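Local atomic coordinates of triosephosphate isomerase (Toxoplasma gondii, PDB entry 5UPR), a protein that probably interconverts D-glyceraldehyde 3-phosphate and dihydroxyacetone phosphate, a step of glycolysis and gluconeogenesis, working as a homodimer. Residues Val65-Gln70 and Asn94-Val99; Glu27-Leu32 and Asp58-Pro63; Lys88-Lys93 and Glu130-Ile135. All blocks are in the same frame, centred on the assembly; numbering follows the deposited sequence.

Contact 1 of 3, residues Val65-Gln70 and Asn94-Val99; sequences VQVAAQ and NIPWVV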
ATOM      1  N   VAL A  65      -5.883 -17.078  15.415  1.00 82.44           N
ATOM      2  CA  VAL A  65      -5.101 -15.957  14.827  1.00 77.89           C
ATOM      3  C   VAL A  65      -5.649 -15.582  13.454  1.00 76.38           C
ATOM      4  O   VAL A  65      -5.803 -16.430  12.599  1.00 77.29           O
ATOM      5  CB  VAL A  65      -3.595 -16.245  14.718  1.00 75.45           C
ATOM      6  CG1 VAL A  65      -2.857 -15.013  14.225  1.00 71.50           C
ATOM      7  CG2 VAL A  65      -3.052 -16.690  16.088  1.00 78.01           C
ATOM      8  N   GLN A  66      -5.961 -14.317  13.268  1.00 74.96           N
ATOM      9  CA  GLN A  66      -6.473 -13.794  12.024  1.00 74.74           C
ATOM     10  C   GLN A  66      -5.454 -12.834  11.439  1.00 71.39           C
ATOM     11  O   GLN A  66      -4.589 -12.329  12.132  1.00 68.35           O
ATOM     12  CB  GLN A  66      -7.798 -13.108  12.292  1.00 77.45           C
ATOM     13  CG  GLN A  66      -8.914 -14.035  12.768  1.00 82.08           C
ATOM     14  CD  GLN A  66     -10.248 -13.371  12.700  1.00 85.98           C
ATOM     15  OE1 GLN A  66     -10.527 -12.487  13.462  1.00 86.67           O
ATOM     16  NE2 GLN A  66     -11.056 -13.757  11.726  1.00 88.89           N
ATOM     17  N   VAL A  67      -5.596 -12.567  10.144  1.00 24.20           N
ATOM     18  CA  VAL A  67      -4.635 -11.693   9.441  1.00 24.18           C
ATOM     19  C   VAL A  67      -5.276 -10.345   9.139  1.00 22.70           C
ATOM     20  O   VAL A  67      -6.495 -10.238   9.000  1.00 23.63           O
ATOM     21  CB  VAL A  67      -4.047 -12.317   8.189  1.00 26.37           C
ATOM     22  CG1 VAL A  67      -3.504 -13.691   8.511  1.00 28.72           C
ATOM     23  CG2 VAL A  67      -5.119 -12.493   7.120  1.00 28.77           C
ATOM     24  N   ALA A  68      -4.443  -9.325   9.045  1.00 22.04           N
ATOM     25  CA  ALA A  68      -4.835  -7.957   8.703  1.00 21.44           C
ATOM     26  C   ALA A  68      -3.936  -7.327   7.653  1.00 21.83           C
ATOM     27  O   ALA A  68      -2.745  -7.622   7.626  1.00 22.29           O
ATOM     28  CB  ALA A  68      -4.785  -7.070   9.927  1.00 20.85           C
ATOM     29  N   ALA A  69      -4.471  -6.393   6.869  1.00 19.85           N
ATOM     30  CA  ALA A  69      -3.612  -5.496   6.137  1.00 19.25           C
ATOM     31  C   ALA A  69      -3.313  -4.284   7.008  1.00 18.67           C
ATOM     32  O   ALA A  69      -4.108  -3.926   7.879  1.00 18.56           O
ATOM     33  CB  ALA A  69      -4.305  -5.063   4.807  1.00 19.37           C
ATOM     34  N   GLN A  70      -2.196  -3.596   6.714  1.00 18.44           N
ATOM     35  CA  GLN A  70      -1.749  -2.392   7.454  1.00 18.10           C
ATOM     36  C   GLN A  70      -2.387  -1.070   7.000  1.00 20.37           C
ATOM     37  O   GLN A  70      -2.068  -0.012   7.607  1.00 20.16           O
ATOM     38  CB  GLN A  70      -0.212  -2.283   7.348  1.00 18.04           C
ATOM     39  CG  GLN A  70       0.554  -3.381   8.084  1.00 17.76           C
ATOM     40  CD  GLN A  70       2.082  -3.283   7.909  1.00 19.12           C
ATOM     41  OE1 GLN A  70       2.620  -2.189   7.538  1.00 18.57           O
ATOM     42  NE2 GLN A  70       2.794  -4.393   8.203  1.00 17.69           N
ATOM     43  N   ASN A  94     -10.234 -12.852   1.500  1.00 28.08           N
ATOM     44  CA  ASN A  94     -10.432 -13.455   2.839  1.00 30.00           C
ATOM     45  C   ASN A  94      -9.549 -12.920   3.963  1.00 28.04           C
ATOM     46  O   ASN A  94      -9.214 -13.620   4.883  1.00 28.29           O
ATOM     47  CB  ASN A  94     -10.325 -14.982   2.804  1.00 33.34           C
ATOM     48  CG  ASN A  94     -11.104 -15.588   1.676  1.00 37.89           C
ATOM     49  OD1 ASN A  94     -12.335 -15.537   1.626  1.00 41.39           O
ATOM     50  ND2 ASN A  94     -10.372 -16.239   0.756  1.00 42.67           N
ATOM     51  N   ILE A  95      -9.191 -11.659   3.880  1.00 25.38           N
ATOM     52  CA  ILE A  95      -8.486 -10.958   4.924  1.00 24.43           C
ATOM     53  C   ILE A  95      -9.557 -10.264   5.769  1.00 24.16           C
ATOM     54  O   ILE A  95     -10.244  -9.384   5.248  1.00 22.75           O
ATOM     55  CB  ILE A  95      -7.505  -9.950   4.307  1.00 23.02           C
ATOM     56  CG1 ILE A  95      -6.456 -10.680   3.455  1.00 23.43           C
ATOM     57  CG2 ILE A  95      -6.853  -9.108   5.420  1.00 22.74           C
ATOM     58  CD1 ILE A  95      -5.700  -9.789   2.483  1.00 23.05           C
ATOM     59  N   PRO A  96      -9.694 -10.648   7.080  1.00 25.18           N
ATOM     60  CA  PRO A  96     -10.852 -10.084   7.819  1.00 24.92           C
ATOM     61  C   PRO A  96     -10.625  -8.730   8.481  1.00 24.33           C
ATOM     62  O   PRO A  96     -11.624  -8.083   8.790  1.00 24.06           O
ATOM     63  CB  PRO A  96     -11.174 -11.147   8.868  1.00 26.73           C
ATOM     64  CG  PRO A  96      -9.919 -11.974   8.988  1.00 26.54           C
ATOM     65  CD  PRO A  96      -9.096 -11.813   7.757  1.00 25.42           C
ATOM     66  N   TRP A  97      -9.367  -8.271   8.631  1.00 23.78           N
ATOM     67  CA  TRP A  97      -9.060  -7.072   9.375  1.00 23.38           C
ATOM     68  C   TRP A  97      -8.203  -6.106   8.585  1.00 23.59           C
ATOM     69  O   TRP A  97      -7.388  -6.515   7.765  1.00 23.23           O
ATOM     70  CB  TRP A  97      -8.304  -7.384  10.686  1.00 23.18           C
ATOM     71  CG  TRP A  97      -9.149  -8.009  11.718  1.00 23.92           C
ATOM     72  CD1 TRP A  97      -9.367  -9.324  11.858  1.00 24.69           C
ATOM     73  CD2 TRP A  97      -9.866  -7.373  12.783  1.00 24.55           C
ATOM     74  NE1 TRP A  97     -10.185  -9.569  12.912  1.00 25.21           N
ATOM     75  CE2 TRP A  97     -10.551  -8.392  13.484  1.00 25.30           C
ATOM     76  CE3 TRP A  97     -10.038  -6.046  13.182  1.00 25.04           C
ATOM     77  CZ2 TRP A  97     -11.376  -8.146  14.568  1.00 25.72           C
ATOM     78  CZ3 TRP A  97     -10.882  -5.774  14.270  1.00 24.63           C
ATOM     79  CH2 TRP A  97     -11.518  -6.817  14.948  1.00 26.10           C
ATOM     80  N   VAL A  98      -8.347  -4.825   8.911  1.00 22.40           N
ATOM     81  CA  VAL A  98      -7.436  -3.791   8.471  1.00 21.82           C
ATOM     82  C   VAL A  98      -7.071  -2.834   9.628  1.00 20.41           C
ATOM     83  O   VAL A  98      -7.922  -2.560  10.481  1.00 20.02           O
ATOM     84  CB  VAL A  98      -8.006  -2.946   7.326  1.00 22.76           C
ATOM     85  CG1 VAL A  98      -8.078  -3.832   6.095  1.00 25.95           C
ATOM     86  CG2 VAL A  98      -9.355  -2.300   7.634  1.00 23.01           C
ATOM     87  N   VAL A  99      -5.837  -2.325   9.588  1.00 18.64           N
ATOM     88  CA  VAL A  99      -5.388  -1.240  10.451  1.00 18.09           C
ATOM     89  C   VAL A  99      -5.558   0.064   9.715  1.00 18.20           C
ATOM     90  O   VAL A  99      -5.088   0.194   8.557  1.00 17.14           O
ATOM     91  CB  VAL A  99      -3.907  -1.422  10.821  1.00 18.16           C
ATOM     92  CG1 VAL A  99      -3.423  -0.287  11.730  1.00 18.36           C
ATOM     93  CG2 VAL A  99      -3.654  -2.841  11.472  1.00 18.65           C
TER
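A69 lies opposite V98 where two parallel strands of the TIM barrel, 65-69 and 97-100, run side by side, and its backbone bonds to W97 and V99 on either side of that valine. Its N donates to W97 O (3.1 Å), and its O accepts from V99 N (2.9 Å). A68 CA adds a CA-H...O contact to the same W97 O, so that oxygen is met twice. With helix 87-92 these strands form one beta-alpha-beta crossover, and their side chains sort by barrel face. A68 CB packs on W97 CB (3.6 Å) inside the barrel, where the indole also meets V45, I135 and, edge-to-face, F11. On the outer face A69 CB touches V98 CG1 at 4.2 Å.

Near the N-terminal end of the two strands, chi1 of -72° puts CG of W97 beside its backbone N, and chi2 of 88° turns the ring edge to Q66. NE1 of W97 donates to OE1 of Q66 (3.0 Å, 161° at the hydrogen). The acceptor sits in the indole plane; the donor stands above the amide plane. NE2 of this poorly ordered glutamine lies 3.5 Å from P96 CG, and V67 CG2 reaches P96 CD at 4.1 Å.

Contact 2 of 3, residues Glu27-Leu32 and Asp58-Pro63; sequences ELVDML and DSLRQP
V29 and L32 meet S59, L60 and Q62 in a small, partly buried packing contact in the outer helical layer of the barrel. One side is the later half of helix 22-34; the other is the last residues of helix 53-59 and the loop that leads from it to strand 65-69.

The closest approach of V29 is made by one methyl. CG1, anti to the backbone N (chi1 165°), stands 3.4 Å from S59 OG. That hydroxyl is a polar atom beside an apolar neighbour, but it has its own partner: it is hydrogen-bonded to the backbone O of Q55, one turn back in the same helix. CG1 of V29 also lies 4.3 Å from L60 CD1, so the same methyl touches both the last helical residue and the first one after it.

From L60, one branch of the fork, CD1, does the touching here, meeting both CB and CD1 of L32 at 4.1 Å, with the two leucine side chains set obliquely to each other. Farther along the loop, the Q62 chain is bent at chi2 (-110°), and its NE2 comes to 2.9 Å from L32 O; the residue also touches a crystal neighbour. The side chain of N33 ties helix 22-34 to the backbone at the end of helix 53-59 and just after it: its ND2 bonds to S59 O and its OD1 to R61 N, one amide gripping the chain before and after L60.

Around this, L32 also packs on F254 of helix 253-260 and L28 on W16, with only L60, among the residues that touch here, reaching inward to V65 and V67 of strand 65-69.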
ATOM      1  N   GLU A  27       9.161 -17.932   9.909  1.00 41.42           N
ATOM      2  CA  GLU A  27       9.528 -17.989  11.327  1.00 45.21           C
ATOM      3  C   GLU A  27       8.442 -17.474  12.267  1.00 42.31           C
ATOM      4  O   GLU A  27       8.151 -18.099  13.280  1.00 43.11           O
ATOM      5  CB  GLU A  27      10.836 -17.194  11.569  1.00 49.60           C
ATOM      6  CG  GLU A  27      11.317 -17.177  13.031  1.00 54.91           C
ATOM      7  CD  GLU A  27      12.070 -15.904  13.403  1.00 59.52           C
ATOM      8  OE1 GLU A  27      13.031 -15.624  12.657  1.00 65.81           O
ATOM      9  OE2 GLU A  27      11.667 -15.189  14.371  1.00 63.62           O
ATOM     10  N   LEU A  28       7.865 -16.310  11.947  1.00 34.69           N
ATOM     11  CA  LEU A  28       6.786 -15.759  12.779  1.00 32.76           C
ATOM     12  C   LEU A  28       5.557 -16.664  12.770  1.00 31.31           C
ATOM     13  O   LEU A  28       4.908 -16.829  13.792  1.00 31.09           O
ATOM     14  CB  LEU A  28       6.428 -14.330  12.361  1.00 31.84           C
ATOM     15  CG  LEU A  28       7.537 -13.348  12.754  1.00 32.37           C
ATOM     16  CD1 LEU A  28       7.454 -11.980  12.051  1.00 31.53           C
ATOM     17  CD2 LEU A  28       7.515 -13.130  14.242  1.00 34.67           C
ATOM     18  N   VAL A  29       5.205 -17.203  11.609  1.00 31.28           N
ATOM     19  CA  VAL A  29       4.061 -18.094  11.513  1.00 32.16           C
ATOM     20  C   VAL A  29       4.328 -19.375  12.347  1.00 33.90           C
ATOM     21  O   VAL A  29       3.451 -19.824  13.097  1.00 33.82           O
ATOM     22  CB  VAL A  29       3.756 -18.467  10.041  1.00 33.39           C
ATOM     23  CG1 VAL A  29       2.804 -19.674   9.959  1.00 35.74           C
ATOM     24  CG2 VAL A  29       3.165 -17.298   9.267  1.00 31.53           C
ATOM     25  N   ASP A  30       5.541 -19.933  12.223  1.00 35.81           N
ATOM     26  CA  ASP A  30       5.921 -21.120  13.020  1.00 37.16           C
ATOM     27  C   ASP A  30       5.854 -20.819  14.540  1.00 38.08           C
ATOM     28  O   ASP A  30       5.402 -21.638  15.324  1.00 37.99           O
ATOM     29  CB  ASP A  30       7.332 -21.586  12.688  1.00 39.74           C
ATOM     30  CG  ASP A  30       7.465 -22.182  11.243  1.00 41.89           C
ATOM     31  OD1 ASP A  30       6.445 -22.387  10.540  1.00 44.24           O
ATOM     32  OD2 ASP A  30       8.600 -22.392  10.774  1.00 40.82           O
HETATM   33  N   MSE A  31       6.294 -19.638  14.956  1.00 38.10           N
HETATM   34  CA  MSE A  31       6.177 -19.240  16.369  1.00 39.49           C
HETATM   35  C   MSE A  31       4.728 -19.214  16.786  1.00 38.07           C
HETATM   36  O   MSE A  31       4.407 -19.684  17.864  1.00 35.62           O
HETATM   37  CB  MSE A  31       6.740 -17.837  16.584  1.00 40.93           C
HETATM   38  CG  MSE A  31       6.706 -17.351  18.026  1.00 45.06           C
HETATM   39 SE   MSE A  31       7.008 -15.425  17.950  0.82 50.34          SE
HETATM   40  CE  MSE A  31       5.210 -15.012  17.354  1.00 48.55           C
ATOM     41  N   LEU A  32       3.843 -18.672  15.952  1.00 37.33           N
ATOM     42  CA  LEU A  32       2.426 -18.550  16.336  1.00 37.29           C
ATOM     43  C   LEU A  32       1.760 -19.943  16.384  1.00 39.73           C
ATOM     44  O   LEU A  32       0.972 -20.223  17.310  1.00 40.80           O
ATOM     45  CB  LEU A  32       1.689 -17.627  15.378  1.00 34.67           C
ATOM     46  CG  LEU A  32       2.099 -16.131  15.441  1.00 33.89           C
ATOM     47  CD1 LEU A  32       1.643 -15.433  14.183  1.00 32.45           C
ATOM     48  CD2 LEU A  32       1.565 -15.412  16.706  1.00 35.37           C
ATOM     49  N   ASP A  58      -1.825 -19.039   4.066  1.00 37.47           N
ATOM     50  CA  ASP A  58      -1.625 -20.433   3.682  1.00 39.54           C
ATOM     51  C   ASP A  58      -1.038 -21.340   4.733  1.00 39.97           C
ATOM     52  O   ASP A  58      -1.312 -22.549   4.690  1.00 39.74           O
ATOM     53  CB  ASP A  58      -0.686 -20.532   2.476  1.00 44.25           C
ATOM     54  CG  ASP A  58      -1.306 -19.951   1.196  1.00 47.45           C
ATOM     55  OD1 ASP A  58      -2.470 -19.421   1.224  1.00 52.94           O
ATOM     56  OD2 ASP A  58      -0.597 -19.982   0.182  1.00 51.58           O
ATOM     57  N   SER A  59      -0.187 -20.817   5.625  1.00 35.95           N
ATOM     58  CA  SER A  59       0.530 -21.641   6.597  1.00 38.07           C
ATOM     59  C   SER A  59       0.061 -21.495   8.051  1.00 35.79           C
ATOM     60  O   SER A  59       0.420 -22.325   8.898  1.00 36.04           O
ATOM     61  CB  SER A  59       2.042 -21.405   6.497  1.00 40.03           C
ATOM     62  OG  SER A  59       2.330 -20.029   6.605  1.00 40.78           O
ATOM     63  N   LEU A  60      -0.752 -20.501   8.358  1.00 81.89           N
ATOM     64  CA  LEU A  60      -1.204 -20.315   9.732  1.00 81.18           C
ATOM     65  C   LEU A  60      -2.257 -21.354  10.041  1.00 83.79           C
ATOM     66  O   LEU A  60      -3.136 -21.586   9.241  1.00 84.72           O
ATOM     67  CB  LEU A  60      -1.673 -18.878   9.917  1.00 78.88           C
ATOM     68  CG  LEU A  60      -1.880 -18.177  11.241  1.00 78.02           C
ATOM     69  CD1 LEU A  60      -0.624 -18.107  12.070  1.00 77.44           C
ATOM     70  CD2 LEU A  60      -2.359 -16.775  10.902  1.00 76.02           C
ATOM     71  N   ARG A  61      -2.112 -22.027  11.184  1.00 85.42           N
ATOM     72  CA  ARG A  61      -2.873 -23.247  11.594  1.00 89.04           C
ATOM     73  C   ARG A  61      -3.459 -23.038  13.010  1.00 90.56           C
ATOM     74  O   ARG A  61      -3.613 -24.002  13.773  1.00 94.00           O
ATOM     75  CB  ARG A  61      -1.964 -24.517  11.751  1.00 91.50           C
ATOM     76  CG  ARG A  61      -1.432 -25.159  10.480  1.00 91.62           C
ATOM     77  CD  ARG A  61       0.037 -25.501  10.660  1.00 92.58           C
ATOM     78  NE  ARG A  61       0.265 -26.508  11.721  1.00 96.76           N
ATOM     79  CZ  ARG A  61       1.379 -26.611  12.468  1.00 98.66           C
ATOM     80  NH1 ARG A  61       2.405 -25.757  12.317  1.00 97.37           N
ATOM     81  NH2 ARG A  61       1.486 -27.556  13.405  1.00101.93           N
ATOM     82  N   GLN A  62      -3.743 -21.800  13.356  1.00 88.38           N
ATOM     83  CA  GLN A  62      -4.390 -21.414  14.598  1.00 89.98           C
ATOM     84  C   GLN A  62      -5.589 -20.656  14.049  1.00 89.59           C
ATOM     85  O   GLN A  62      -5.368 -19.630  13.427  1.00 86.15           O
ATOM     86  CB  GLN A  62      -3.446 -20.511  15.372  1.00 87.86           C
ATOM     87  CG  GLN A  62      -2.362 -21.317  16.017  1.00 89.54           C
ATOM     88  CD  GLN A  62      -2.468 -21.392  17.514  1.00 92.90           C
ATOM     89  OE1 GLN A  62      -3.481 -21.060  18.113  1.00 94.43           O
ATOM     90  NE2 GLN A  62      -1.350 -21.767  18.135  1.00 94.38           N
ATOM     91  N   PRO A  63      -6.833 -21.219  14.165  1.00 93.21           N
ATOM     92  CA  PRO A  63      -8.020 -20.420  13.767  1.00 93.68           C
ATOM     93  C   PRO A  63      -8.138 -19.118  14.562  1.00 92.57           C
ATOM     94  O   PRO A  63      -8.566 -18.081  14.021  1.00 91.21           O
ATOM     95  CB  PRO A  63      -9.204 -21.339  14.061  1.00 99.49           C
ATOM     96  CG  PRO A  63      -8.646 -22.704  14.443  1.00101.17           C
ATOM     97  CD  PRO A  63      -7.141 -22.648  14.347  1.00 96.93           C
TER

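Contact 3 of 3, residues Lys88-Lys93 and Glu130-Ile135; sequences KMIKEK and EGLSVI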
ATOM      1  N   LYS A  88     -12.683  -3.848  -0.772  1.00 22.85           N
ATOM      2  CA  LYS A  88     -13.406  -4.941  -1.463  1.00 23.99           C
ATOM      3  C   LYS A  88     -12.402  -6.008  -1.861  1.00 23.67           C
ATOM      4  O   LYS A  88     -12.677  -7.196  -1.684  1.00 24.38           O
ATOM      5  CB  LYS A  88     -14.133  -4.375  -2.669  1.00 24.99           C
ATOM      6  CG  LYS A  88     -14.971  -5.373  -3.448  1.00 27.29           C
ATOM      7  CD  LYS A  88     -15.720  -4.606  -4.548  1.00 27.84           C
ATOM      8  CE  LYS A  88     -16.237  -5.481  -5.610  1.00 30.75           C
ATOM      9  NZ  LYS A  88     -17.530  -6.011  -5.234  1.00 33.23           N
HETATM   10  N   MSE A  89     -11.239  -5.609  -2.391  1.00 21.99           N
HETATM   11  CA  MSE A  89     -10.188  -6.579  -2.759  1.00 22.32           C
HETATM   12  C   MSE A  89      -9.724  -7.375  -1.557  1.00 22.78           C
HETATM   13  O   MSE A  89      -9.535  -8.623  -1.624  1.00 23.14           O
HETATM   14  CB  MSE A  89      -9.009  -5.796  -3.380  1.00 22.16           C
HETATM   15  CG  MSE A  89      -7.908  -6.731  -3.804  1.00 24.13           C
HETATM   16 SE   MSE A  89      -6.351  -5.762  -4.429  0.91 26.16          SE
HETATM   17  CE  MSE A  89      -7.012  -5.280  -6.211  1.00 24.62           C
ATOM     18  N   ILE A  90      -9.488  -6.636  -0.454  1.00 21.69           N
ATOM     19  CA  ILE A  90      -8.938  -7.224   0.768  1.00 22.68           C
ATOM     20  C   ILE A  90      -9.960  -8.265   1.285  1.00 23.80           C
ATOM     21  O   ILE A  90      -9.625  -9.393   1.570  1.00 24.27           O
ATOM     22  CB  ILE A  90      -8.606  -6.115   1.799  1.00 21.39           C
ATOM     23  CG1 ILE A  90      -7.359  -5.329   1.325  1.00 20.68           C
ATOM     24  CG2 ILE A  90      -8.317  -6.686   3.177  1.00 21.19           C
ATOM     25  CD1 ILE A  90      -7.203  -3.983   2.016  1.00 19.43           C
ATOM     26  N   LYS A  91     -11.229  -7.880   1.349  1.00 25.98           N
ATOM     27  CA  LYS A  91     -12.259  -8.794   1.829  1.00 26.81           C
ATOM     28  C   LYS A  91     -12.406 -10.047   0.950  1.00 27.96           C
ATOM     29  O   LYS A  91     -12.532 -11.166   1.449  1.00 27.75           O
ATOM     30  CB  LYS A  91     -13.618  -8.057   1.913  1.00 28.81           C
ATOM     31  CG  LYS A  91     -14.797  -8.917   2.359  1.00 30.99           C
ATOM     32  CD  LYS A  91     -14.599  -9.319   3.798  1.00 33.20           C
ATOM     33  CE  LYS A  91     -15.687 -10.280   4.298  1.00 35.71           C
ATOM     34  NZ  LYS A  91     -15.588 -10.230   5.760  1.00 37.09           N
ATOM     35  N   GLU A  92     -12.422  -9.859  -0.375  1.00 28.47           N
ATOM     36  CA  GLU A  92     -12.539 -10.977  -1.294  1.00 28.98           C
ATOM     37  C   GLU A  92     -11.295 -11.896  -1.268  1.00 28.25           C
ATOM     38  O   GLU A  92     -11.382 -13.060  -1.651  1.00 29.00           O
ATOM     39  CB  GLU A  92     -12.779 -10.461  -2.701  1.00 29.94           C
ATOM     40  CG  GLU A  92     -13.085 -11.519  -3.720  1.00 31.60           C
ATOM     41  CD  GLU A  92     -13.870 -11.032  -4.976  1.00 32.62           C
ATOM     42  OE1 GLU A  92     -14.028  -9.802  -5.295  1.00 32.58           O
ATOM     43  OE2 GLU A  92     -14.397 -11.977  -5.681  1.00 34.51           O
ATOM     44  N   LYS A  93     -10.161 -11.408  -0.806  1.00 26.68           N
ATOM     45  CA  LYS A  93      -8.990 -12.250  -0.582  1.00 26.80           C
ATOM     46  C   LYS A  93      -9.068 -12.935   0.820  1.00 27.94           C
ATOM     47  O   LYS A  93      -8.093 -13.570   1.255  1.00 26.35           O
ATOM     48  CB  LYS A  93      -7.730 -11.376  -0.746  1.00 26.06           C
ATOM     49  CG  LYS A  93      -6.364 -12.023  -0.623  1.00 25.56           C
ATOM     50  CD  LYS A  93      -6.182 -13.153  -1.593  1.00 26.24           C
ATOM     51  CE  LYS A  93      -4.724 -13.668  -1.629  1.00 26.51           C
ATOM     52  NZ  LYS A  93      -4.699 -15.079  -2.142  1.00 28.18           N
ATOM     53  N   GLU A 130     -17.614  -2.785   3.140  1.00 27.58           N
ATOM     54  CA  GLU A 130     -17.269  -4.053   2.482  1.00 27.74           C
ATOM     55  C   GLU A 130     -17.135  -5.230   3.454  1.00 28.39           C
ATOM     56  O   GLU A 130     -16.569  -6.247   3.080  1.00 28.12           O
ATOM     57  CB  GLU A 130     -15.980  -3.886   1.686  1.00 27.20           C
ATOM     58  CG  GLU A 130     -16.113  -2.921   0.533  1.00 28.02           C
ATOM     59  CD  GLU A 130     -16.985  -3.407  -0.612  1.00 28.98           C
ATOM     60  OE1 GLU A 130     -17.139  -4.649  -0.828  1.00 28.05           O
ATOM     61  OE2 GLU A 130     -17.492  -2.520  -1.316  1.00 29.87           O
ATOM     62  N   GLY A 131     -17.652  -5.104   4.675  1.00 27.34           N
ATOM     63  CA  GLY A 131     -17.614  -6.227   5.619  1.00 28.82           C
ATOM     64  C   GLY A 131     -16.288  -6.480   6.368  1.00 28.21           C
ATOM     65  O   GLY A 131     -16.187  -7.480   7.036  1.00 26.23           O
ATOM     66  N   LEU A 132     -15.336  -5.540   6.325  1.00 25.98           N
ATOM     67  CA  LEU A 132     -14.121  -5.711   7.104  1.00 26.86           C
ATOM     68  C   LEU A 132     -14.312  -5.283   8.540  1.00 26.83           C
ATOM     69  O   LEU A 132     -15.215  -4.487   8.838  1.00 27.22           O
ATOM     70  CB  LEU A 132     -12.929  -4.890   6.527  1.00 25.35           C
ATOM     71  CG  LEU A 132     -12.481  -5.341   5.105  1.00 26.45           C
ATOM     72  CD1 LEU A 132     -11.488  -4.343   4.575  1.00 25.13           C
ATOM     73  CD2 LEU A 132     -11.862  -6.762   5.166  1.00 26.47           C
ATOM     74  N   SER A 133     -13.505  -5.857   9.443  1.00 25.62           N
ATOM     75  CA  SER A 133     -13.269  -5.266  10.767  1.00 24.36           C
ATOM     76  C   SER A 133     -12.025  -4.368  10.753  1.00 23.47           C
ATOM     77  O   SER A 133     -11.103  -4.590  10.007  1.00 22.10           O
ATOM     78  CB  SER A 133     -13.122  -6.378  11.808  1.00 25.04           C
ATOM     79  OG  SER A 133     -14.346  -7.049  11.946  1.00 25.41           O
ATOM     80  N   VAL A 134     -12.038  -3.344  11.587  1.00 24.05           N
ATOM     81  CA  VAL A 134     -11.076  -2.240  11.541  1.00 22.86           C
ATOM     82  C   VAL A 134     -10.446  -2.025  12.911  1.00 22.47           C
ATOM     83  O   VAL A 134     -11.167  -1.893  13.907  1.00 22.96           O
ATOM     84  CB  VAL A 134     -11.820  -0.950  11.152  1.00 23.56           C
ATOM     85  CG1 VAL A 134     -10.883   0.257  11.255  1.00 23.15           C
ATOM     86  CG2 VAL A 134     -12.396  -1.098   9.729  1.00 24.30           C
ATOM     87  N   ILE A 135      -9.127  -1.988  12.958  1.00 21.55           N
ATOM     88  CA  ILE A 135      -8.388  -1.466  14.093  1.00 20.84           C
ATOM     89  C   ILE A 135      -8.154   0.027  13.806  1.00 21.27           C
ATOM     90  O   ILE A 135      -7.291   0.375  12.972  1.00 22.88           O
ATOM     91  CB  ILE A 135      -7.079  -2.222  14.292  1.00 19.85           C
ATOM     92  CG1 ILE A 135      -7.333  -3.702  14.529  1.00 21.64           C
ATOM     93  CG2 ILE A 135      -6.303  -1.644  15.464  1.00 19.36           C
ATOM     94  CD1 ILE A 135      -6.057  -4.565  14.411  1.00 20.95           C
TER
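K91 and K88 of helix 87-92 lie against E130, G131 and L132, the turn by which the chain leaves helix 117-129 and enters strand 133-138. The turn is a Schellman motif: G131, with its positive phi of 80°, is the C-prime residue, its N bonded to L128 O and the N of L132 to A127 O. Two neighbouring helices of the TIM barrel's outer layer are thus in touch, the side of one meeting the end of the other.

The one hydrogen bond across the contact runs from K91 NZ to G131 O, 3.1 Å. The ammonium approaches from above the carbonyl plane, 57° out of it. Its position by the C-terminal end of helix 117-129 is probably favourable, since that end of a helix carries partial negative charge. On the way there the lysine chain passes the backbone O of E130, which sits 3.3 Å from K91 CG.

The apolar part centres on L132. Its CD2 lies 4.1 Å from I90 CG2, the two side chains crossing at about a right angle, and 3.9 Å from K91 CB, where lysine and leucine run past each other in opposite directions. I90 also packs on L51 of the second subunit, so the helix is shared between this contact and the dimer interface; K93 NZ, farther along, bonds to T22 OG1 of that subunit.

The carboxylate of E130, its chain bent at chi2 (-69°), lies beside the aliphatic part of K88, with OE1 3.5 Å from K88 CG. The ammonium is not in contact with the acid, as K88 NZ and E130 OE1 are 4.6 Å apart. The other oxygen, E130 OE2, takes a hydrogen bond from Q76 NE2.

How the contacts relate
Contact 2 closes before contact 1 opens, while contacts 1 and 3 interleave along the chain. Contact 1 lies between the other two: its centre is about 14 Å from that of contact 2 and 8 Å from that of contact 3, and the centres of contacts 2 and 3 are about 21 Å apart. L60 CD2 of contact 2 packs on V65 CG1 at 3.8 Å. Toward contact 3 the barrel sheet continues, strand 97-100 pairing with strand 133-138 through a probable hydrogen bond of 3.0 Å from V98 N to S133 O. Contact 1 thus touches both of the others, which do not touch each other, and contacts 1 and 3 both reach the second subunit of the homodimer.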